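PDB 6CHJ: diacylglycerol O-acyltransferase from Marinobacter hydrocarbonoclasticus, which probably transfers the acyl group of acyl-CoA to a diacylglycerol, giving triacylglycerol and CoA, and also acts as a wax ester synthase. Local coordinates for residues Met21-Leu26 and Val142-Met147; Gly25-Ser30 and Arg150-Asn155; Ser101-His106 and Met114-Leu119; Arg126-Tyr131 and Asn391-Glu396; Ala268-Ala273 and Met412-Tyr417. All coordinates share one frame; numbering follows the deposited sequence.

In the fold
Contacts 1 to 4 gather round one mixed sheet, while contact 5 belongs to the other mixed sheet. Strand 22-30 serves both contact 1 and contact 2, whose centres are about 13 Å apart, and contact 1 lies beside His135, His136 and Asp140 of the family's HHxxxDG signature, the probable catalytic region. Contact 3, centred about 12 Å from contact 1, is tied to it by a probable hydrogen bond from His22 NE2 to the backbone O of His104. Contacts 2 and 4 are the closest pair, about 7 Å between centres, because 22-30 runs between strands 127-135 and 393-401. Contact 5, centred about 23 Å from contact 4, is connected with it through Tyr417 and the backbone of Leu395.

Contact 1. Residues Met21-Leu26 and Val142-Met147; sequences MHVGGL and VSAMRM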
# COMPACT_ATOMS: atom_id res chain seq x y z
N MET B 21 7.40 -1.85 -8.95
CA MET B 21 7.58 -1.87 -10.39
C MET B 21 6.24 -1.79 -11.10
O MET B 21 5.99 -2.47 -12.09
CB MET B 21 8.40 -3.11 -10.79
CG MET B 21 9.87 -3.07 -10.28
SD MET B 21 10.87 -1.64 -10.84
CE MET B 21 10.59 -1.74 -12.57
N HIS B 22 5.34 -0.98 -10.56
CA HIS B 22 4.07 -0.69 -11.21
C HIS B 22 4.10 0.73 -11.77
O HIS B 22 4.75 1.62 -11.21
CB HIS B 22 2.90 -0.87 -10.25
CG HIS B 22 2.97 -0.01 -9.02
ND1 HIS B 22 3.41 -0.48 -7.80
CD2 HIS B 22 2.64 1.29 -8.82
CE1 HIS B 22 3.37 0.49 -6.91
NE2 HIS B 22 2.91 1.58 -7.50
N VAL B 23 3.39 0.95 -12.86
CA VAL B 23 3.17 2.29 -13.36
C VAL B 23 1.76 2.72 -12.97
O VAL B 23 0.96 1.92 -12.48
CB VAL B 23 3.36 2.39 -14.89
CG1 VAL B 23 4.71 1.79 -15.29
CG2 VAL B 23 2.18 1.68 -15.59
N GLY B 24 1.45 3.99 -13.20
CA GLY B 24 0.18 4.57 -12.83
C GLY B 24 -0.15 5.75 -13.72
O GLY B 24 0.70 6.25 -14.46
N GLY B 25 -1.40 6.17 -13.64
CA GLY B 25 -1.84 7.36 -14.34
C GLY B 25 -2.93 8.07 -13.57
O GLY B 25 -3.80 7.44 -12.96
N LEU B 26 -2.89 9.40 -13.59
CA LEU B 26 -3.83 10.24 -12.87
C LEU B 26 -4.64 11.06 -13.87
O LEU B 26 -4.10 11.98 -14.50
CB LEU B 26 -3.10 11.16 -11.89
CG LEU B 26 -4.07 12.14 -11.25
CD1 LEU B 26 -5.16 11.40 -10.41
CD2 LEU B 26 -3.31 13.14 -10.42
N VAL B 142 3.46 2.90 -21.89
CA VAL B 142 2.79 3.68 -22.92
C VAL B 142 1.44 3.07 -23.27
O VAL B 142 0.42 3.76 -23.28
CB VAL B 142 3.70 3.86 -24.14
CG1 VAL B 142 4.84 4.74 -23.76
CG2 VAL B 142 4.25 2.55 -24.62
N SER B 143 1.39 1.75 -23.50
CA SER B 143 0.10 1.12 -23.79
C SER B 143 -0.85 1.23 -22.60
O SER B 143 -2.07 1.30 -22.79
CB SER B 143 0.28 -0.35 -24.20
OG SER B 143 1.10 -1.06 -23.29
N ALA B 144 -0.32 1.28 -21.38
CA ALA B 144 -1.17 1.65 -20.25
C ALA B 144 -1.79 3.02 -20.49
O ALA B 144 -3.01 3.17 -20.45
CB ALA B 144 -0.37 1.64 -18.95
N MET B 145 -0.96 4.02 -20.79
CA MET B 145 -1.51 5.35 -21.01
C MET B 145 -2.11 5.52 -22.40
O MET B 145 -2.58 6.61 -22.72
CB MET B 145 -0.45 6.43 -20.72
CG MET B 145 -0.16 6.60 -19.20
SD MET B 145 -0.25 8.29 -18.51
CE MET B 145 -2.01 8.64 -18.32
N ARG B 146 -2.11 4.47 -23.22
CA ARG B 146 -2.95 4.44 -24.41
C ARG B 146 -4.32 3.84 -24.13
O ARG B 146 -5.33 4.35 -24.62
CB ARG B 146 -2.24 3.68 -25.53
CG ARG B 146 -0.97 4.40 -26.02
CD ARG B 146 -0.70 4.18 -27.51
NE ARG B 146 0.70 4.41 -27.88
CZ ARG B 146 1.35 5.57 -27.81
NH1 ARG B 146 0.75 6.68 -27.38
NH2 ARG B 146 2.62 5.63 -28.18
N MET B 147 -4.36 2.76 -23.33
CA MET B 147 -5.64 2.22 -22.87
C MET B 147 -6.45 3.25 -22.11
O MET B 147 -7.68 3.30 -22.25
CB MET B 147 -5.38 1.02 -21.96
CG MET B 147 -4.79 -0.17 -22.66
SD MET B 147 -4.99 -1.58 -21.60
CE MET B 147 -3.40 -2.36 -21.70
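Val23 and Met145 reach across this strand-helix interface in different ways. Val23 points its CB toward the helix, and its CG2 branch meets the CB methyl of Ala144 at 4.2 Å, one methyl set against another. Alanine suits this position because its short side chain lets a helical turn settle close to the sheet without a long group in between. Met145 starts out less directly and arrives by bending. Its CG stands anti to the carbonyl carbon (chi1 -73°), and further turns at chi2 and chi3 (78°) swing the CE methyl round until it rests 4.2 Å from CA of Gly25. The backbones are nearest at the same place, with the CA atoms of Gly25 and Met145 7.0 Å apart. Glycine fits because a CB on this residue would point at the helix and come tight against that methyl. Beyond the two segments, Val23 also packs on His136, and Ser143 OG is hydrogen-bonded to Asp140. Both partners belong to the HHxxxDG signature of the family, so helix 141-150, which begins where the signature ends, is laid on strand 22-30 beside the probable active site. The chemistry is purely apolar and the buried area small, 119 Å², so shape rather than polar pairing sets the spacing of helix and strand here.

Contact 2. Residues Gly25-Ser30 and Arg150-Asn155; sequences GLQLFS and RMLSEN
This is a small, buried and mainly apolar contact between the later half of strand 22-30 and the loop that follows helix 141-150, where the chain leaves the helix and runs along one face of the mixed sheet. Leu152 carries it from the loop side, and Phe29 and Gln27, two residues apart and on the same face of the strand, receive it. The CD2 methyl of Leu152 comes to the rim of the Phe29 ring, lying in the ring plane 3.8 Å from CE1, so the aromatic edge rather than a face does the touching. Phe29 points its CB toward the loop, and with CG anti to the carbonyl carbon (chi1 -55°) the CE1 edge is brought to Leu152. The other branch of the leucine, CD1, reaches NE2 of Gln27 at 4.3 Å; a forked side chain can thus serve both strand residues at once. Gln27 is not left to rely on that apolar neighbour: its NE2 is hydrogen-bonded to the carbonyl oxygen of Ala148, near the end of helix 141-150. Round about, the Phe29 ring is stacked with Phe128, and Leu152 also packs on Leu395 and Trp390, so the leucine is one member of a larger hydrophobic cluster joining sheet and loop. The chemistry points to a division of labour. The leucine and phenylalanine bury hydrocarbon where the loop meets the strand, whereas the amide of Gln27, enclosed among these groups, is satisfied through NE2 by the backbone carbonyl of Ala148.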
# COMPACT_ATOMS: atom_id res chain seq x y z
N GLY B 25 -1.40 6.17 -13.64
CA GLY B 25 -1.84 7.36 -14.34
C GLY B 25 -2.93 8.07 -13.57
O GLY B 25 -3.80 7.44 -12.96
N LEU B 26 -2.89 9.40 -13.59
CA LEU B 26 -3.83 10.24 -12.87
C LEU B 26 -4.64 11.06 -13.87
O LEU B 26 -4.10 11.98 -14.50
CB LEU B 26 -3.10 11.16 -11.89
CG LEU B 26 -4.07 12.14 -11.25
CD1 LEU B 26 -5.16 11.40 -10.41
CD2 LEU B 26 -3.31 13.14 -10.42
N GLN B 27 -5.92 10.74 -13.97
CA GLN B 27 -6.86 11.43 -14.85
C GLN B 27 -7.79 12.31 -14.03
O GLN B 27 -8.39 11.85 -13.05
CB GLN B 27 -7.69 10.42 -15.65
CG GLN B 27 -6.91 9.77 -16.77
CD GLN B 27 -7.69 8.66 -17.37
OE1 GLN B 27 -8.53 8.06 -16.70
NE2 GLN B 27 -7.43 8.36 -18.64
N LEU B 28 -7.91 13.57 -14.42
CA LEU B 28 -8.75 14.53 -13.74
C LEU B 28 -9.90 14.91 -14.66
O LEU B 28 -9.68 15.24 -15.83
CB LEU B 28 -7.92 15.76 -13.38
CG LEU B 28 -8.65 16.96 -12.81
CD1 LEU B 28 -9.02 16.70 -11.34
CD2 LEU B 28 -7.75 18.18 -12.97
N PHE B 29 -11.14 14.82 -14.15
CA PHE B 29 -12.32 15.14 -14.93
C PHE B 29 -13.13 16.24 -14.26
O PHE B 29 -12.98 16.52 -13.07
CB PHE B 29 -13.26 13.95 -15.11
CG PHE B 29 -12.63 12.74 -15.71
CD1 PHE B 29 -12.68 12.51 -17.07
CD2 PHE B 29 -12.06 11.78 -14.89
CE1 PHE B 29 -12.12 11.36 -17.63
CE2 PHE B 29 -11.50 10.64 -15.44
CZ PHE B 29 -11.53 10.43 -16.82
N SER B 30 -14.00 16.85 -15.05
CA SER B 30 -15.02 17.74 -14.52
C SER B 30 -16.35 16.99 -14.47
O SER B 30 -16.57 16.03 -15.23
CB SER B 30 -15.14 19.01 -15.36
OG SER B 30 -14.15 19.94 -14.97
N ARG B 150 -7.70 5.41 -25.03
CA ARG B 150 -8.65 4.60 -25.79
C ARG B 150 -9.96 4.38 -25.04
O ARG B 150 -11.03 4.27 -25.66
CB ARG B 150 -8.00 3.26 -26.15
CG ARG B 150 -8.80 2.41 -27.13
CD ARG B 150 -7.93 1.36 -27.81
NE ARG B 150 -7.46 0.34 -26.87
CZ ARG B 150 -8.12 -0.77 -26.58
NH1 ARG B 150 -9.30 -1.02 -27.16
NH2 ARG B 150 -7.62 -1.64 -25.71
N MET B 151 -9.90 4.33 -23.70
CA MET B 151 -11.09 4.24 -22.86
C MET B 151 -12.03 5.43 -23.03
O MET B 151 -13.18 5.35 -22.57
CB MET B 151 -10.67 4.13 -21.39
CG MET B 151 -11.73 3.53 -20.47
SD MET B 151 -11.77 4.20 -18.79
CE MET B 151 -11.74 5.97 -19.07
N LEU B 152 -11.59 6.51 -23.66
CA LEU B 152 -12.39 7.72 -23.78
C LEU B 152 -12.88 7.88 -25.21
O LEU B 152 -12.52 7.12 -26.12
CB LEU B 152 -11.59 8.94 -23.34
CG LEU B 152 -11.00 8.98 -21.93
CD1 LEU B 152 -9.73 9.82 -21.92
CD2 LEU B 152 -12.00 9.53 -20.93
N SER B 153 -13.73 8.89 -25.41
CA SER B 153 -14.26 9.19 -26.73
C SER B 153 -14.24 10.70 -26.94
O SER B 153 -14.14 11.48 -25.99
CB SER B 153 -15.69 8.64 -26.89
OG SER B 153 -16.21 8.94 -28.17
N GLU B 154 -14.33 11.10 -28.21
CA GLU B 154 -14.35 12.52 -28.55
C GLU B 154 -15.73 13.16 -28.40
O GLU B 154 -15.81 14.38 -28.24
CB GLU B 154 -13.84 12.72 -29.99
CG GLU B 154 -12.32 12.85 -30.08
CD GLU B 154 -11.81 12.87 -31.51
OE1 GLU B 154 -11.39 11.80 -32.01
OE2 GLU B 154 -11.80 13.96 -32.13
N ASN B 155 -16.81 12.36 -28.40
CA ASN B 155 -18.16 12.90 -28.37
C ASN B 155 -18.63 13.10 -26.94
O ASN B 155 -18.78 12.11 -26.21
CB ASN B 155 -19.13 11.98 -29.12
CG ASN B 155 -20.59 12.39 -28.95
OD1 ASN B 155 -20.91 13.58 -28.87
ND2 ASN B 155 -21.48 11.41 -28.91

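Contact 3. Residues Ser101-His106 and Met114-Leu119; sequences SAEHSH and MWEVHL
Glu103 reaches His118 through two torsions: CG stands anti to the backbone N (chi1 -164°), and a bend at chi2 (53°) sets CG over one face of the imidazole and puts the carboxylate beyond the CE1 rim, its plane 31° from that of the ring. CG thus makes a CH-pi contact, 3.8 Å from the ring centroid of His118, while Glu103 CD lies 3.2 Å from His118 CE1. The imidazole itself is held in place by carboxylates. Its NE2 donates to Glu116 OE1 (2.8 Å, nearly straight), on the anti side of that group, and its ND1 is hydrogen-bonded to Glu85. Glu103 OE2 also comes 3.4 Å from Glu116 OE1, where two acceptors face each other; a positively charged His118 would probably ease this closeness. A leucine in its place would probably leave Glu116 and Glu85 without their shared partner and Glu103 CG without the ring face under it. Histidine suits the site because it offers a flat face to the helix and a nitrogen each to Glu116 and Glu85. The contact joins helix 93-105 to strand 115-121 within the beta-alpha-beta unit begun by strand 82-86, whose Arg83 touches both Glu103 and His118, while His106 stacks on His106 of the second subunit.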
# COMPACT_ATOMS: atom_id res chain seq x y z
N SER B 101 0.51 9.94 -4.10
CA SER B 101 1.85 9.63 -3.59
C SER B 101 1.80 8.47 -2.60
O SER B 101 2.63 7.55 -2.68
CB SER B 101 2.45 10.88 -2.95
OG SER B 101 2.32 12.03 -3.80
N ALA B 102 0.83 8.49 -1.69
CA ALA B 102 0.59 7.37 -0.78
C ALA B 102 0.21 6.10 -1.54
O ALA B 102 0.77 5.02 -1.30
CB ALA B 102 -0.53 7.73 0.21
N GLU B 103 -0.75 6.19 -2.45
CA GLU B 103 -1.23 4.99 -3.11
C GLU B 103 -0.18 4.40 -4.06
O GLU B 103 -0.06 3.18 -4.16
CB GLU B 103 -2.54 5.29 -3.85
CG GLU B 103 -3.31 4.05 -4.23
CD GLU B 103 -3.56 3.11 -3.04
OE1 GLU B 103 -3.98 3.60 -1.97
OE2 GLU B 103 -3.32 1.88 -3.19
N HIS B 104 0.62 5.25 -4.73
CA HIS B 104 1.64 4.76 -5.65
C HIS B 104 2.80 4.06 -4.92
O HIS B 104 3.47 3.21 -5.51
CB HIS B 104 2.17 5.92 -6.51
CG HIS B 104 2.85 5.48 -7.76
ND1 HIS B 104 2.16 5.00 -8.86
CD2 HIS B 104 4.17 5.40 -8.09
CE1 HIS B 104 3.01 4.65 -9.80
NE2 HIS B 104 4.24 4.90 -9.37
N SER B 105 3.06 4.41 -3.65
CA SER B 105 4.06 3.72 -2.83
C SER B 105 3.78 2.22 -2.64
O SER B 105 4.72 1.46 -2.42
CB SER B 105 4.12 4.35 -1.44
OG SER B 105 4.35 5.73 -1.52
N HIS B 106 2.52 1.80 -2.65
CA HIS B 106 2.17 0.47 -2.15
C HIS B 106 2.41 -0.61 -3.20
O HIS B 106 1.90 -0.52 -4.33
CB HIS B 106 0.71 0.42 -1.72
CG HIS B 106 0.36 1.45 -0.70
ND1 HIS B 106 1.17 1.74 0.38
CD2 HIS B 106 -0.71 2.27 -0.60
CE1 HIS B 106 0.62 2.69 1.10
NE2 HIS B 106 -0.52 3.04 0.53
N MET B 114 -2.81 -7.65 -11.60
CA MET B 114 -2.11 -6.57 -10.92
C MET B 114 -2.53 -5.22 -11.49
O MET B 114 -1.75 -4.48 -12.11
CB MET B 114 -0.61 -6.81 -11.00
CG MET B 114 -0.22 -8.17 -10.45
SD MET B 114 1.55 -8.40 -10.23
CE MET B 114 1.93 -9.55 -11.57
N TRP B 115 -3.78 -4.86 -11.22
CA TRP B 115 -4.26 -3.54 -11.58
C TRP B 115 -5.20 -3.04 -10.49
O TRP B 115 -5.85 -3.82 -9.80
CB TRP B 115 -4.97 -3.55 -12.93
CG TRP B 115 -6.18 -4.41 -12.99
CD1 TRP B 115 -6.23 -5.74 -13.33
CD2 TRP B 115 -7.53 -4.02 -12.72
NE1 TRP B 115 -7.52 -6.19 -13.28
CE2 TRP B 115 -8.34 -5.16 -12.91
CE3 TRP B 115 -8.13 -2.82 -12.32
CZ2 TRP B 115 -9.73 -5.12 -12.72
CZ3 TRP B 115 -9.51 -2.79 -12.14
CH2 TRP B 115 -10.29 -3.93 -12.35
N GLU B 116 -5.23 -1.72 -10.32
CA GLU B 116 -6.21 -1.07 -9.47
C GLU B 116 -6.70 0.18 -10.18
O GLU B 116 -5.93 0.86 -10.86
CB GLU B 116 -5.63 -0.67 -8.12
CG GLU B 116 -5.20 -1.82 -7.24
CD GLU B 116 -4.22 -1.41 -6.15
OE1 GLU B 116 -4.18 -0.21 -5.77
OE2 GLU B 116 -3.47 -2.29 -5.69
N VAL B 117 -7.99 0.48 -10.02
CA VAL B 117 -8.55 1.77 -10.39
C VAL B 117 -9.12 2.42 -9.13
O VAL B 117 -9.90 1.81 -8.41
CB VAL B 117 -9.65 1.64 -11.47
CG1 VAL B 117 -10.14 3.02 -11.87
CG2 VAL B 117 -9.15 0.86 -12.66
N HIS B 118 -8.72 3.67 -8.89
CA HIS B 118 -9.14 4.42 -7.72
C HIS B 118 -9.96 5.62 -8.19
O HIS B 118 -9.41 6.57 -8.77
CB HIS B 118 -7.91 4.86 -6.91
CG HIS B 118 -7.17 3.74 -6.25
ND1 HIS B 118 -7.01 3.65 -4.89
CD2 HIS B 118 -6.54 2.65 -6.78
CE1 HIS B 118 -6.32 2.56 -4.59
NE2 HIS B 118 -6.03 1.94 -5.72
N LEU B 119 -11.26 5.59 -7.93
CA LEU B 119 -12.13 6.73 -8.17
C LEU B 119 -12.15 7.60 -6.93
O LEU B 119 -12.59 7.17 -5.86
CB LEU B 119 -13.54 6.26 -8.55
CG LEU B 119 -14.68 7.28 -8.66
CD1 LEU B 119 -14.35 8.28 -9.75
CD2 LEU B 119 -16.04 6.58 -8.93

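Contact 4. Residues Arg126-Tyr131 and Asn391-Glu396; sequences RQFALY and NGAKLE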
# COMPACT_ATOMS: atom_id res chain seq x y z
N ARG B 126 -16.44 20.60 -8.38
CA ARG B 126 -17.19 19.70 -9.26
C ARG B 126 -16.25 18.97 -10.23
O ARG B 126 -16.49 18.88 -11.44
CB ARG B 126 -18.31 20.46 -10.00
CG ARG B 126 -19.42 21.02 -9.06
CD ARG B 126 -20.58 21.74 -9.79
NE ARG B 126 -21.13 20.95 -10.89
CZ ARG B 126 -22.18 20.14 -10.78
NH1 ARG B 126 -22.78 19.99 -9.59
NH2 ARG B 126 -22.61 19.45 -11.83
N GLN B 127 -15.18 18.43 -9.67
CA GLN B 127 -14.29 17.53 -10.39
C GLN B 127 -14.17 16.22 -9.62
O GLN B 127 -14.44 16.16 -8.43
CB GLN B 127 -12.91 18.16 -10.58
CG GLN B 127 -12.96 19.58 -11.10
CD GLN B 127 -11.73 19.95 -11.93
OE1 GLN B 127 -11.64 19.62 -13.12
NE2 GLN B 127 -10.79 20.65 -11.31
N PHE B 128 -13.76 15.18 -10.34
CA PHE B 128 -13.36 13.92 -9.74
C PHE B 128 -12.10 13.42 -10.45
O PHE B 128 -11.65 13.99 -11.45
CB PHE B 128 -14.50 12.90 -9.79
CG PHE B 128 -14.85 12.43 -11.17
CD1 PHE B 128 -14.42 11.20 -11.63
CD2 PHE B 128 -15.65 13.21 -11.99
CE1 PHE B 128 -14.74 10.75 -12.89
CE2 PHE B 128 -15.99 12.77 -13.26
CZ PHE B 128 -15.53 11.53 -13.71
N ALA B 129 -11.52 12.33 -9.92
CA ALA B 129 -10.24 11.83 -10.43
C ALA B 129 -10.26 10.31 -10.56
O ALA B 129 -10.94 9.60 -9.82
CB ALA B 129 -9.06 12.23 -9.52
N LEU B 130 -9.49 9.81 -11.52
CA LEU B 130 -9.19 8.39 -11.61
C LEU B 130 -7.69 8.22 -11.42
O LEU B 130 -6.90 8.80 -12.17
CB LEU B 130 -9.61 7.78 -12.96
CG LEU B 130 -11.03 7.30 -13.20
CD1 LEU B 130 -11.00 6.34 -14.38
CD2 LEU B 130 -11.69 6.66 -11.95
N TYR B 131 -7.31 7.43 -10.42
CA TYR B 131 -5.93 6.98 -10.28
C TYR B 131 -5.88 5.50 -10.59
O TYR B 131 -6.44 4.69 -9.84
CB TYR B 131 -5.35 7.25 -8.90
CG TYR B 131 -4.03 6.51 -8.72
CD1 TYR B 131 -2.86 6.95 -9.37
CD2 TYR B 131 -3.97 5.35 -7.96
CE1 TYR B 131 -1.67 6.26 -9.24
CE2 TYR B 131 -2.79 4.64 -7.83
CZ TYR B 131 -1.64 5.10 -8.46
OH TYR B 131 -0.50 4.37 -8.27
N ASN B 391 -18.14 9.45 -20.67
CA ASN B 391 -19.59 9.61 -20.51
C ASN B 391 -19.97 11.05 -20.16
O ASN B 391 -20.66 11.32 -19.17
CB ASN B 391 -20.11 8.61 -19.48
CG ASN B 391 -19.79 7.17 -19.87
OD1 ASN B 391 -20.26 6.69 -20.89
ND2 ASN B 391 -18.95 6.51 -19.08
N GLY B 392 -19.45 11.98 -20.98
CA GLY B 392 -19.70 13.39 -20.81
C GLY B 392 -18.89 14.09 -19.74
O GLY B 392 -19.06 15.30 -19.54
N ALA B 393 -18.02 13.38 -19.03
CA ALA B 393 -17.09 14.02 -18.11
C ALA B 393 -15.84 14.38 -18.91
O ALA B 393 -15.17 13.51 -19.47
CB ALA B 393 -16.75 13.11 -16.93
N LYS B 394 -15.54 15.67 -18.98
CA LYS B 394 -14.39 16.12 -19.76
C LYS B 394 -13.10 15.76 -19.02
O LYS B 394 -12.91 16.13 -17.86
CB LYS B 394 -14.47 17.63 -20.01
CG LYS B 394 -13.32 18.22 -20.82
CD LYS B 394 -13.49 19.72 -21.00
CE LYS B 394 -14.46 20.30 -19.97
NZ LYS B 394 -14.23 21.74 -19.68
N LEU B 395 -12.22 15.05 -19.70
CA LEU B 395 -10.85 14.92 -19.21
C LEU B 395 -10.19 16.30 -19.22
O LEU B 395 -10.07 16.92 -20.28
CB LEU B 395 -10.07 13.94 -20.08
CG LEU B 395 -8.68 13.50 -19.60
CD1 LEU B 395 -8.76 12.72 -18.27
CD2 LEU B 395 -7.96 12.69 -20.68
N GLU B 396 -9.80 16.79 -18.04
CA GLU B 396 -9.09 18.06 -17.91
C GLU B 396 -7.57 17.95 -17.89
O GLU B 396 -6.88 18.96 -18.08
CB GLU B 396 -9.52 18.79 -16.63
CG GLU B 396 -11.00 19.05 -16.52
CD GLU B 396 -11.45 20.24 -17.35
OE1 GLU B 396 -10.60 20.86 -18.05
OE2 GLU B 396 -12.66 20.56 -17.30
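In this two-domain CoA-dependent acyltransferase fold, strand 393-401, from the C-terminal part of the chain, enters the mixed sheet built otherwise mainly by the N-terminal part, probably a strand exchange between the halves, as in relatives of this clan. It lies one strand away from 127-135, with 22-30 between them, so residues of 126-131 and 391-396 meet only through side chains reaching past the middle strand. Gln127 and Glu396 do so at one place: the end of the glutamine side chain lies against CB and CG of the glutamate, the two side chains crossing at about a right angle. Glu396 is bent at chi2 (-79°), which leaves its CH2 groups against the end of Gln127 and turns the carboxylate off to one side. There Glu396 OE2 is hydrogen-bonded to Ser30 of the middle strand and forms a salt bridge with Lys394 NZ at 3.1 Å, its hydrogen bond being weak, an arrangement that suits a charged residue in a partly exposed position. Phe128 makes the other, more deeply buried meeting. Its CG occupies the crowded position between backbone N and carbonyl carbon (chi1 67°); this torsion brings the far edge of the ring to Ala393, and the ring packs on Leu119 as well. A small residue is apt opposite so large a ring. The CB methyl of Ala393 lies at the ring edge, near its plane, 3.8 Å from both CE2 and CZ of Phe128.

Contact 5. Residues Ala268-Ala273 and Met412-Tyr417; sequences AMCAAA and MTLTSY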
# COMPACT_ATOMS: atom_id res chain seq x y z
N ALA B 268 14.43 21.70 -21.65
CA ALA B 268 15.02 22.85 -20.96
C ALA B 268 14.27 23.18 -19.68
O ALA B 268 14.88 23.54 -18.67
CB ALA B 268 15.03 24.06 -21.91
N MET B 269 12.93 23.11 -19.71
CA MET B 269 12.18 23.30 -18.48
C MET B 269 12.62 22.31 -17.41
O MET B 269 12.82 22.70 -16.25
CB MET B 269 10.68 23.17 -18.74
CG MET B 269 10.06 24.43 -19.35
SD MET B 269 8.43 24.02 -20.00
CE MET B 269 7.53 23.68 -18.48
N CYS B 270 12.84 21.04 -17.80
CA CYS B 270 13.36 20.05 -16.84
C CYS B 270 14.77 20.41 -16.37
O CYS B 270 15.05 20.39 -15.17
CB CYS B 270 13.33 18.64 -17.44
SG CYS B 270 11.65 18.04 -17.92
N ALA B 271 15.67 20.75 -17.31
CA ALA B 271 17.02 21.19 -16.93
C ALA B 271 16.98 22.36 -15.94
O ALA B 271 17.68 22.35 -14.92
CB ALA B 271 17.82 21.59 -18.17
N ALA B 272 16.17 23.39 -16.23
CA ALA B 272 16.07 24.53 -15.32
C ALA B 272 15.55 24.10 -13.95
O ALA B 272 16.17 24.39 -12.92
CB ALA B 272 15.18 25.63 -15.92
N ALA B 273 14.41 23.39 -13.93
CA ALA B 273 13.83 22.94 -12.66
C ALA B 273 14.84 22.12 -11.86
O ALA B 273 14.99 22.32 -10.65
CB ALA B 273 12.55 22.14 -12.91
N MET B 412 11.02 11.65 -14.40
CA MET B 412 10.23 12.71 -14.98
C MET B 412 9.54 12.16 -16.22
O MET B 412 10.21 11.69 -17.14
CB MET B 412 11.08 13.92 -15.34
CG MET B 412 11.78 14.58 -14.15
SD MET B 412 12.86 15.95 -14.66
CE MET B 412 11.87 17.39 -14.29
N THR B 413 8.21 12.18 -16.22
CA THR B 413 7.49 11.64 -17.36
C THR B 413 6.52 12.66 -17.90
O THR B 413 5.81 13.35 -17.15
CB THR B 413 6.77 10.37 -16.99
OG1 THR B 413 6.21 10.52 -15.68
CG2 THR B 413 7.73 9.21 -17.01
N LEU B 414 6.48 12.73 -19.22
CA LEU B 414 5.81 13.80 -19.95
C LEU B 414 4.90 13.22 -21.02
O LEU B 414 5.18 12.18 -21.61
CB LEU B 414 6.81 14.71 -20.60
CG LEU B 414 7.40 15.50 -19.47
CD1 LEU B 414 8.79 15.08 -19.17
CD2 LEU B 414 7.33 16.91 -19.90
N THR B 415 3.82 13.94 -21.25
CA THR B 415 2.85 13.59 -22.26
C THR B 415 2.15 14.87 -22.67
O THR B 415 2.30 15.91 -22.02
CB THR B 415 1.86 12.52 -21.76
OG1 THR B 415 0.99 12.12 -22.83
CG2 THR B 415 1.01 13.06 -20.65
N SER B 416 1.38 14.78 -23.74
CA SER B 416 0.60 15.92 -24.18
C SER B 416 -0.85 15.50 -24.33
O SER B 416 -1.16 14.34 -24.61
CB SER B 416 1.14 16.52 -25.50
OG SER B 416 1.40 15.51 -26.46
N TYR B 417 -1.73 16.47 -24.10
CA TYR B 417 -3.16 16.28 -24.27
C TYR B 417 -3.70 17.60 -24.79
O TYR B 417 -3.68 18.60 -24.06
CB TYR B 417 -3.85 15.86 -22.96
CG TYR B 417 -5.37 16.02 -22.89
CD1 TYR B 417 -6.21 15.43 -23.84
CD2 TYR B 417 -5.96 16.74 -21.86
CE1 TYR B 417 -7.60 15.57 -23.75
CE2 TYR B 417 -7.33 16.90 -21.77
CZ TYR B 417 -8.16 16.31 -22.72
OH TYR B 417 -9.53 16.46 -22.61
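Met412 crosses from strand to helix to meet Cys270, and its side chain can be followed atom by atom. CB points toward helix 262-280, and CG continues the reach, anti to the carbonyl carbon; these two carbons serve to span the gap. SD then comes up beside the cysteine, 3.9 Å from Cys270 CB and 4.1 Å from Cys270 SG. A bend at chi3 (101°) folds the last methyl back, so that CE ends the side chain 3.7 Å from Cys270 CB and equally near to Cys270 SG. Flexible methionine suits the place because a turn about its CG-SD bond can fit a methyl onto so short a neighbour. On the helix, Cys270 aims its CB at the strand, and SG finds a second apolar partner in Leu414 CD1, 4.3 Å away. Leu414 and Met412, two residues apart on one face of strand 410-417, thus both pack against the cysteine. An alanine instead of Met412 would probably open a gap beside Cys270 and also withdraw packing from Met438 of helix 437-453 and Leu425 of strand 420-428, which the methionine side chain touches as well. The two segments bury 145 Å² between them, joining helix 262-280 to the second mixed sheet. With thiol, thioether and methyl groups meeting and no polar bond between the segments, dispersion and the exclusion of water must hold helix against strand.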